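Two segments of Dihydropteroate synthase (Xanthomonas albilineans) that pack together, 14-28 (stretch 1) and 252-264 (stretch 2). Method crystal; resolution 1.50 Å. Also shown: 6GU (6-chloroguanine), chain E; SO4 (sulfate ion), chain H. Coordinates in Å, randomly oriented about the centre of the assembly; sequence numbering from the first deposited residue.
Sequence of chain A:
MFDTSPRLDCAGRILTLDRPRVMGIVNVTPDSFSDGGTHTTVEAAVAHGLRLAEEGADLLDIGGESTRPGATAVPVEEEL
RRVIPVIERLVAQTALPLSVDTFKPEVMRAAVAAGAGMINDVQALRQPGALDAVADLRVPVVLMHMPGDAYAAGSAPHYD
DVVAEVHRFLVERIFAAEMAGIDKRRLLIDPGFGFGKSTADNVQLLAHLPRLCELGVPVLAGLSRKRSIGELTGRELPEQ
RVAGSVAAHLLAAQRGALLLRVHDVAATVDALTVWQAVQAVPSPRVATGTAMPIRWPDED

Stretch 1 14-28: ILTLDRPRVMGIVNV
Stretch 2, residues 252-264: AAQRGALLLRVHD

Strands 21-27 and 259-262 lie in parallel, their axes 4.6 Å apart at closest and inclined by 25°; the contact buries 918 Å² over both sides. Arg21 pairs with Leu259, Val22 with Leu260, Met23 with Arg261 and Gly24 with Val262, at CA-CA distances of 4.6 to 5.3 Å. With extended backbones in these pairs (phi -81° to -134°, psi 107° to 157°; Leu258, just before, turns to -100°/-11°), the chains exchange a ladder of five hydrogen bonds: Arg21 N to Leu258 O (2.8 Å), Leu260 N to Arg21 O (2.9 Å), Met23 N to Leu260 O (2.7 Å), Val262 N to Met23 O (2.9 Å) and Ile25 N to Val262 O (3.0 Å). Pro20, lacking an NH, precedes the ladder and offers its CA to Leu258 O at 3.4 Å. Heavily covered Leu258 (m, t) packs CB 4.0 Å from Leu17 CB, an apolar contact that suits leucines.

Alternation sorts the side chains. Val22 (t), Leu260 (m, t) and Val262 (m) share one face, where Val22 CG1 meets Val262 CG2 at 3.6 Å; Pro20 CG rests 3.7 Å from Ala253 CB. The other face carries Arg21, Met23, Leu259 and Arg261. Arg21 (m, m, t) leads its end away from stretch 2, giving NE to Thr16 O (2.8 Å) and NH2 to Asp18 OD1 in a 2.8 Å salt bridge.

Buried Arg261 extends t, t, t, and its charge is answered by sulfate: NH1 reaches SO4 O4 at 3.1 Å and NH2 reaches O3 at 2.9 Å. NH2 also donates to a water 3.1 Å away, while NE is satisfied elsewhere in the structure. Chloroguanine C8 and Ile25 CD1 cover opposite guanidinium faces. Ile25 (m, t) also sets CD1 3.6 Å above the His263 ring centroid. His263 NE2 and Asn27 ND2 each donate to SO4 O1 at 3.0 Å.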

ATOM      1  N   ILE A  14      23.008  11.090 -11.291  1.00 16.88           N
ATOM      2  CA  ILE A  14      22.918   9.637 -11.389  1.00 17.52           C
ATOM      3  C   ILE A  14      21.684   9.071 -10.729  1.00 20.24           C
ATOM      4  O   ILE A  14      21.433   9.330  -9.556  1.00 19.84           O
ATOM      5  CB  ILE A  14      24.210   8.947 -10.871  1.00 21.16           C
ATOM      6  CG1 ILE A  14      25.508   9.652 -11.396  1.00 22.30           C
ATOM      7  CG2 ILE A  14      24.197   7.442 -11.187  1.00 22.14           C
ATOM      8  CD1 ILE A  14      25.696   9.756 -12.967  1.00 28.87           C
ATOM      9  N   LEU A  15      20.930   8.280 -11.496  1.00 15.40           N
ATOM     10  CA  LEU A  15      19.756   7.561 -11.018  1.00 15.29           C
ATOM     11  C   LEU A  15      20.161   6.079 -11.000  1.00 18.39           C
ATOM     12  O   LEU A  15      20.342   5.479 -12.064  1.00 19.51           O
ATOM     13  CB  LEU A  15      18.568   7.798 -11.977  1.00 15.48           C
ATOM     14  CG  LEU A  15      17.253   7.103 -11.626  1.00 20.28           C
ATOM     15  CD1 LEU A  15      16.689   7.633 -10.295  1.00 21.28           C
ATOM     16  CD2 LEU A  15      16.226   7.258 -12.758  1.00 20.32           C
ATOM     17  N   THR A  16      20.325   5.499  -9.804  1.00 16.45           N
ATOM     18  CA  THR A  16      20.727   4.096  -9.662  1.00 16.44           C
ATOM     19  C   THR A  16      19.506   3.220  -9.435  1.00 18.63           C
ATOM     20  O   THR A  16      18.807   3.395  -8.436  1.00 18.46           O
ATOM     21  CB  THR A  16      21.783   3.941  -8.548  1.00 28.11           C
ATOM     22  OG1 THR A  16      22.794   4.934  -8.738  1.00 28.40           O
ATOM     23  CG2 THR A  16      22.403   2.536  -8.530  1.00 26.22           C
ATOM     24  N   LEU A  17      19.253   2.283 -10.356  1.00 15.74           N
ATOM     25  CA  LEU A  17      18.091   1.412 -10.268  1.00 16.20           C
ATOM     26  C   LEU A  17      18.439   0.075  -9.624  1.00 19.75           C
ATOM     27  O   LEU A  17      18.157  -0.995 -10.175  1.00 20.18           O
ATOM     28  CB  LEU A  17      17.376   1.252 -11.631  1.00 16.73           C
ATOM     29  CG  LEU A  17      17.029   2.568 -12.354  1.00 21.09           C
ATOM     30  CD1 LEU A  17      16.392   2.293 -13.687  1.00 22.02           C
ATOM     31  CD2 LEU A  17      16.088   3.430 -11.530  1.00 21.49           C
ATOM     32  N   ASP A  18      19.063   0.151  -8.444  1.00 17.71           N
ATOM     33  CA  ASP A  18      19.414  -1.023  -7.630  1.00 18.59           C
ATOM     34  C   ASP A  18      18.164  -1.480  -6.825  1.00 21.16           C
ATOM     35  O   ASP A  18      18.142  -2.539  -6.203  1.00 20.39           O
ATOM     36  CB  ASP A  18      20.599  -0.686  -6.698  1.00 21.78           C
ATOM     37  CG  ASP A  18      20.350   0.432  -5.696  1.00 32.44           C
ATOM     38  OD1 ASP A  18      19.662   1.414  -6.056  1.00 29.52           O
ATOM     39  OD2 ASP A  18      20.859   0.333  -4.562  1.00 45.68           O
ATOM     40  N   ARG A  19      17.145  -0.632  -6.816  1.00 15.48           N
ATOM     41  CA  ARG A  19      15.852  -0.863  -6.164  1.00 15.58           C
ATOM     42  C   ARG A  19      14.823   0.046  -6.870  1.00 18.19           C
ATOM     43  O   ARG A  19      15.232   1.005  -7.535  1.00 17.08           O
ATOM     44  CB  ARG A  19      15.915  -0.547  -4.636  1.00 17.46           C
ATOM     45  CG  ARG A  19      16.247   0.892  -4.263  1.00 21.89           C
ATOM     46  CD  ARG A  19      16.312   1.062  -2.762  1.00 40.54           C
ATOM     47  NE  ARG A  19      16.973   2.311  -2.372  1.00 61.39           N
ATOM     48  CZ  ARG A  19      16.349   3.390  -1.898  1.00 81.93           C
ATOM     49  NH1 ARG A  19      15.030   3.394  -1.752  1.00 73.24           N
ATOM     50  NH2 ARG A  19      17.042   4.470  -1.559  1.00 68.53           N
ATOM     51  N   PRO A  20      13.502  -0.204  -6.741  1.00 15.18           N
ATOM     52  CA  PRO A  20      12.530   0.697  -7.399  1.00 13.47           C
ATOM     53  C   PRO A  20      12.662   2.132  -6.916  1.00 17.71           C
ATOM     54  O   PRO A  20      12.794   2.385  -5.722  1.00 18.04           O
ATOM     55  CB  PRO A  20      11.171   0.103  -7.023  1.00 15.34           C
ATOM     56  CG  PRO A  20      11.471  -1.325  -6.707  1.00 21.46           C
ATOM     57  CD  PRO A  20      12.817  -1.311  -6.044  1.00 17.60           C
ATOM     58  N   ARG A  21      12.664   3.062  -7.864  1.00 12.81           N
ATOM     59  CA  ARG A  21      12.817   4.491  -7.616  1.00 12.80           C
ATOM     60  C   ARG A  21      11.513   5.214  -7.927  1.00 14.83           C
ATOM     61  O   ARG A  21      10.682   4.711  -8.693  1.00 14.42           O
ATOM     62  CB  ARG A  21      13.997   5.051  -8.431  1.00 13.80           C
ATOM     63  CG  ARG A  21      15.340   4.376  -8.086  1.00 24.97           C
ATOM     64  CD  ARG A  21      15.903   4.891  -6.776  1.00 28.98           C
ATOM     65  NE  ARG A  21      17.124   4.198  -6.360  1.00 24.16           N
ATOM     66  CZ  ARG A  21      17.809   4.511  -5.267  1.00 41.16           C
ATOM     67  NH1 ARG A  21      17.428   5.527  -4.505  1.00 33.81           N
ATOM     68  NH2 ARG A  21      18.904   3.835  -4.948  1.00 27.59           N
ATOM     69  N   VAL A  22      11.317   6.361  -7.289  1.00  9.75           N
ATOM     70  CA  VAL A  22      10.081   7.122  -7.393  1.00  8.57           C
ATOM     71  C   VAL A  22      10.244   8.367  -8.210  1.00 11.20           C
ATOM     72  O   VAL A  22      11.113   9.217  -7.924  1.00 10.32           O
ATOM     73  CB  VAL A  22       9.501   7.409  -5.987  1.00 10.76           C
ATOM     74  CG1 VAL A  22       8.243   8.290  -6.052  1.00 11.22           C
ATOM     75  CG2 VAL A  22       9.189   6.094  -5.252  1.00 10.25           C
ATOM     76  N   MET A  23       9.435   8.446  -9.267  1.00  7.13           N
ATOM     77  CA  MET A  23       9.382   9.582 -10.209  1.00  6.81           C
ATOM     78  C   MET A  23       8.183  10.458  -9.812  1.00 11.80           C
ATOM     79  O   MET A  23       7.054  10.058 -10.025  1.00 12.24           O
ATOM     80  CB  MET A  23       9.222   9.088 -11.658  1.00  8.54           C
ATOM     81  CG  MET A  23       9.077  10.218 -12.679  1.00 11.05           C
ATOM     82  SD  MET A  23       8.557   9.567 -14.303  1.00 14.99           S
ATOM     83  CE  MET A  23      10.105   9.660 -15.207  1.00 14.59           C
ATOM     84  N   GLY A  24       8.433  11.627  -9.252  1.00  6.98           N
ATOM     85  CA  GLY A  24       7.361  12.526  -8.815  1.00  6.89           C
ATOM     86  C   GLY A  24       6.794  13.337  -9.959  1.00 12.71           C
ATOM     87  O   GLY A  24       7.551  13.945 -10.712  1.00 11.40           O
ATOM     88  N   ILE A  25       5.449  13.355 -10.091  1.00  9.43           N
ATOM     89  CA  ILE A  25       4.746  14.060 -11.157  1.00  7.68           C
ATOM     90  C   ILE A  25       4.651  15.550 -10.898  1.00 10.35           C
ATOM     91  O   ILE A  25       4.049  15.965  -9.901  1.00  9.93           O
ATOM     92  CB  ILE A  25       3.340  13.443 -11.380  1.00  9.24           C
ATOM     93  CG1 ILE A  25       3.448  11.968 -11.810  1.00  9.25           C
ATOM     94  CG2 ILE A  25       2.535  14.268 -12.399  1.00  9.29           C
ATOM     95  CD1 ILE A  25       2.096  11.196 -11.831  1.00 13.83           C
ATOM     96  N   VAL A  26       5.228  16.364 -11.798  1.00  8.19           N
ATOM     97  CA  VAL A  26       5.141  17.818 -11.710  1.00  7.23           C
ATOM     98  C   VAL A  26       4.425  18.316 -12.961  1.00 10.60           C
ATOM     99  O   VAL A  26       5.044  18.477 -14.014  1.00 11.64           O
ATOM    100  CB  VAL A  26       6.514  18.519 -11.494  1.00 12.35           C
ATOM    101  CG1 VAL A  26       6.350  20.044 -11.379  1.00 12.42           C
ATOM    102  CG2 VAL A  26       7.229  17.947 -10.282  1.00 12.49           C
ATOM    103  N   ASN A  27       3.098  18.537 -12.864  1.00 10.43           N
ATOM    104  CA  ASN A  27       2.338  19.040 -14.000  1.00 10.56           C
ATOM    105  C   ASN A  27       2.344  20.561 -13.974  1.00 14.14           C
ATOM    106  O   ASN A  27       2.046  21.176 -12.947  1.00 14.97           O
ATOM    107  CB  ASN A  27       0.919  18.494 -13.993  1.00 12.81           C
ATOM    108  CG  ASN A  27       0.823  17.042 -14.378  1.00 32.99           C
ATOM    109  OD1 ASN A  27       1.530  16.551 -15.264  1.00 30.94           O
ATOM    110  ND2 ASN A  27      -0.076  16.333 -13.735  1.00 29.43           N
ATOM    111  N   VAL A  28       2.732  21.163 -15.095  1.00  9.41           N
ATOM    112  CA  VAL A  28       2.785  22.621 -15.181  1.00  9.85           C
ATOM    113  C   VAL A  28       1.604  23.035 -16.041  1.00 17.50           C
ATOM    114  O   VAL A  28       1.755  23.291 -17.231  1.00 18.23           O
ATOM    115  CB  VAL A  28       4.121  23.168 -15.762  1.00 13.66           C
ATOM    116  CG1 VAL A  28       4.249  24.684 -15.506  1.00 14.41           C
ATOM    117  CG2 VAL A  28       5.325  22.410 -15.213  1.00 13.86           C
ATOM    118  N   ALA A 252       3.522  -3.287  -8.754  1.00  7.61           N
ATOM    119  CA  ALA A 252       4.363  -3.131  -9.946  1.00  7.61           C
ATOM    120  C   ALA A 252       5.833  -3.351  -9.597  1.00  9.70           C
ATOM    121  O   ALA A 252       6.557  -4.064 -10.321  1.00 11.87           O
ATOM    122  CB  ALA A 252       4.165  -1.730 -10.540  1.00  8.95           C
ATOM    123  N   ALA A 253       6.275  -2.762  -8.484  1.00  8.34           N
ATOM    124  CA  ALA A 253       7.650  -2.912  -8.000  1.00  9.14           C
ATOM    125  C   ALA A 253       7.951  -4.397  -7.690  1.00 14.21           C
ATOM    126  O   ALA A 253       9.005  -4.915  -8.089  1.00 12.73           O
ATOM    127  CB  ALA A 253       7.843  -2.062  -6.761  1.00  9.60           C
ATOM    128  N   GLN A 254       7.002  -5.107  -7.061  1.00  9.72           N
ATOM    129  CA  GLN A 254       7.185  -6.539  -6.788  1.00  9.05           C
ATOM    130  C   GLN A 254       7.278  -7.345  -8.075  1.00 13.54           C
ATOM    131  O   GLN A 254       7.954  -8.375  -8.115  1.00 13.90           O
ATOM    132  CB  GLN A 254       6.004  -7.056  -5.958  1.00  9.71           C
ATOM    133  CG  GLN A 254       6.003  -6.485  -4.544  1.00 12.35           C
ATOM    134  CD  GLN A 254       4.816  -6.968  -3.771  1.00 18.34           C
ATOM    135  OE1 GLN A 254       3.724  -7.187  -4.322  1.00 16.01           O
ATOM    136  NE2 GLN A 254       5.014  -7.163  -2.470  1.00 18.79           N
ATOM    137  N   ARG A 255       6.616  -6.853  -9.153  1.00 12.79           N
ATOM    138  CA  ARG A 255       6.579  -7.521 -10.440  1.00 12.42           C
ATOM    139  C   ARG A 255       7.667  -7.044 -11.419  1.00 16.37           C
ATOM    140  O   ARG A 255       7.614  -7.409 -12.585  1.00 15.49           O
ATOM    141  CB  ARG A 255       5.177  -7.460 -11.048  1.00 13.33           C
ATOM    142  CG  ARG A 255       4.267  -8.496 -10.391  1.00 12.80           C
ATOM    143  CD  ARG A 255       2.796  -8.155 -10.405  1.00 23.53           C
ATOM    144  NE  ARG A 255       2.013  -9.156  -9.674  1.00 26.07           N
ATOM    145  CZ  ARG A 255       1.880  -9.242  -8.352  1.00 44.99           C
ATOM    146  NH1 ARG A 255       2.530  -8.397  -7.549  1.00 29.20           N
ATOM    147  NH2 ARG A 255       1.133 -10.197  -7.818  1.00 33.61           N
ATOM    148  N   GLY A 256       8.676  -6.337 -10.909  1.00 11.28           N
ATOM    149  CA  GLY A 256       9.862  -5.970 -11.663  1.00 12.14           C
ATOM    150  C   GLY A 256      10.038  -4.522 -12.076  1.00 14.06           C
ATOM    151  O   GLY A 256      11.118  -4.169 -12.567  1.00 13.26           O
ATOM    152  N   ALA A 257       9.021  -3.653 -11.874  1.00 10.62           N
ATOM    153  CA  ALA A 257       9.177  -2.248 -12.275  1.00  9.97           C
ATOM    154  C   ALA A 257      10.281  -1.584 -11.440  1.00 13.23           C
ATOM    155  O   ALA A 257      10.343  -1.818 -10.224  1.00 13.61           O
ATOM    156  CB  ALA A 257       7.860  -1.493 -12.119  1.00 11.24           C
ATOM    157  N   LEU A 258      11.216  -0.856 -12.107  1.00 10.63           N
ATOM    158  CA  LEU A 258      12.294  -0.139 -11.378  1.00 10.20           C
ATOM    159  C   LEU A 258      12.016   1.348 -11.208  1.00 12.27           C
ATOM    160  O   LEU A 258      12.723   2.047 -10.470  1.00 10.81           O
ATOM    161  CB  LEU A 258      13.689  -0.373 -11.985  1.00 10.34           C
ATOM    162  CG  LEU A 258      14.201  -1.793 -11.754  1.00 14.95           C
ATOM    163  CD1 LEU A 258      15.312  -2.152 -12.766  1.00 15.97           C
ATOM    164  CD2 LEU A 258      14.590  -1.990 -10.285  1.00 14.69           C
ATOM    165  N   LEU A 259      11.003   1.852 -11.905  1.00  9.51           N
ATOM    166  CA  LEU A 259      10.634   3.275 -11.759  1.00  8.25           C
ATOM    167  C   LEU A 259       9.126   3.368 -11.619  1.00 10.72           C
ATOM    168  O   LEU A 259       8.393   2.661 -12.333  1.00  8.63           O
ATOM    169  CB  LEU A 259      11.102   4.101 -13.000  1.00 10.09           C
ATOM    170  CG  LEU A 259      12.244   5.107 -12.807  1.00 19.07           C
ATOM    171  CD1 LEU A 259      12.289   6.074 -13.973  1.00 20.05           C
ATOM    172  CD2 LEU A 259      12.042   5.978 -11.577  1.00 23.27           C
ATOM    173  N   LEU A 260       8.666   4.237 -10.726  1.00  7.01           N
ATOM    174  CA  LEU A 260       7.221   4.384 -10.422  1.00  7.61           C
ATOM    175  C   LEU A 260       6.852   5.838 -10.540  1.00  9.51           C
ATOM    176  O   LEU A 260       7.476   6.692  -9.892  1.00  8.48           O
ATOM    177  CB  LEU A 260       6.876   3.862  -9.002  1.00  8.56           C
ATOM    178  CG  LEU A 260       7.267   2.382  -8.780  1.00 12.08           C
ATOM    179  CD1 LEU A 260       7.299   2.055  -7.325  1.00 14.66           C
ATOM    180  CD2 LEU A 260       6.338   1.426  -9.597  1.00 11.47           C
ATOM    181  N   ARG A 261       5.905   6.134 -11.431  1.00  6.99           N
ATOM    182  CA  ARG A 261       5.535   7.532 -11.734  1.00  6.06           C
ATOM    183  C   ARG A 261       4.309   7.879 -10.917  1.00  8.96           C
ATOM    184  O   ARG A 261       3.205   7.410 -11.219  1.00  7.40           O
ATOM    185  CB  ARG A 261       5.304   7.701 -13.245  1.00  7.18           C
ATOM    186  CG  ARG A 261       4.999   9.166 -13.625  1.00  9.23           C
ATOM    187  CD  ARG A 261       4.898   9.361 -15.140  1.00  6.80           C
ATOM    188  NE  ARG A 261       4.608  10.770 -15.434  1.00 11.86           N
ATOM    189  CZ  ARG A 261       3.395  11.318 -15.418  1.00 15.09           C
ATOM    190  NH1 ARG A 261       2.330  10.582 -15.138  1.00 14.94           N
ATOM    191  NH2 ARG A 261       3.240  12.611 -15.672  1.00 15.42           N
ATOM    192  N   VAL A 262       4.508   8.695  -9.874  1.00  5.19           N
ATOM    193  CA  VAL A 262       3.429   8.917  -8.896  1.00  6.72           C
ATOM    194  C   VAL A 262       3.164  10.361  -8.528  1.00  9.56           C
ATOM    195  O   VAL A 262       4.066  11.190  -8.543  1.00  7.98           O
ATOM    196  CB  VAL A 262       3.708   8.090  -7.592  1.00  8.97           C
ATOM    197  CG1 VAL A 262       4.164   6.660  -7.908  1.00  8.56           C
ATOM    198  CG2 VAL A 262       4.747   8.773  -6.708  1.00  8.22           C
ATOM    199  N   HIS A 263       1.924  10.631  -8.054  1.00  8.87           N
ATOM    200  CA  HIS A 263       1.586  11.937  -7.482  1.00  8.05           C
ATOM    201  C   HIS A 263       1.912  11.892  -5.969  1.00 11.43           C
ATOM    202  O   HIS A 263       2.393  12.875  -5.413  1.00 11.18           O
ATOM    203  CB  HIS A 263       0.065  12.204  -7.600  1.00  8.89           C
ATOM    204  CG  HIS A 263      -0.432  12.331  -9.000  1.00 11.36           C
ATOM    205  ND1 HIS A 263      -0.969  11.260  -9.665  1.00 13.28           N
ATOM    206  CD2 HIS A 263      -0.485  13.420  -9.805  1.00 13.58           C
ATOM    207  CE1 HIS A 263      -1.297  11.704 -10.874  1.00 13.24           C
ATOM    208  NE2 HIS A 263      -1.038  13.002 -10.997  1.00 13.43           N
ATOM    209  N   ASP A 264       1.630  10.751  -5.314  1.00  8.56           N
ATOM    210  CA  ASP A 264       1.718  10.599  -3.859  1.00  7.88           C
ATOM    211  C   ASP A 264       3.059  10.044  -3.441  1.00 10.32           C
ATOM    212  O   ASP A 264       3.226   8.845  -3.154  1.00 10.62           O
ATOM    213  CB  ASP A 264       0.555   9.741  -3.383  1.00  8.61           C
ATOM    214  CG  ASP A 264      -0.746  10.383  -3.855  1.00 13.49           C
ATOM    215  OD1 ASP A 264      -1.134  11.416  -3.283  1.00 12.68           O
ATOM    216  OD2 ASP A 264      -1.326   9.892  -4.845  1.00 12.07           O
TER
HETATM  217 CL6  6GU E 401       1.779   6.011 -17.195  1.00 32.98          CL
HETATM  218  N1  6GU E 401       3.945   6.844 -18.073  1.00 18.64           N
HETATM  219  C2  6GU E 401       4.712   7.868 -18.629  1.00 16.84           C
HETATM  220  N2  6GU E 401       5.917   7.480 -19.021  1.00 20.10           N
HETATM  221  N3  6GU E 401       4.306   9.175 -18.809  1.00 12.39           N
HETATM  222  C4  6GU E 401       3.008   9.418 -18.414  1.00 13.50           C
HETATM  223  C5  6GU E 401       2.159   8.421 -17.864  1.00 20.19           C
HETATM  224  C6  6GU E 401       2.721   7.189 -17.739  1.00 21.79           C
HETATM  225  N7  6GU E 401       0.914   8.981 -17.589  1.00 20.52           N
HETATM  226  C8  6GU E 401       1.051  10.307 -17.989  1.00 20.86           C
HETATM  227  N9  6GU E 401       2.285  10.602 -18.479  1.00 18.12           N
HETATM  228  S   SO4 H 404      -0.834  12.870 -15.031  1.00 32.28           S
HETATM  229  O1  SO4 H 404      -1.385  13.603 -13.875  1.00 31.71           O
HETATM  230  O2  SO4 H 404      -1.785  12.887 -16.152  1.00 34.51           O
HETATM  231  O3  SO4 H 404       0.445  13.513 -15.499  1.00 26.80           O
HETATM  232  O4  SO4 H 404      -0.588  11.480 -14.685  1.00 32.27           O
HETATM  233  O   HOH W   1       4.529  15.397 -15.774  1.00 16.22           O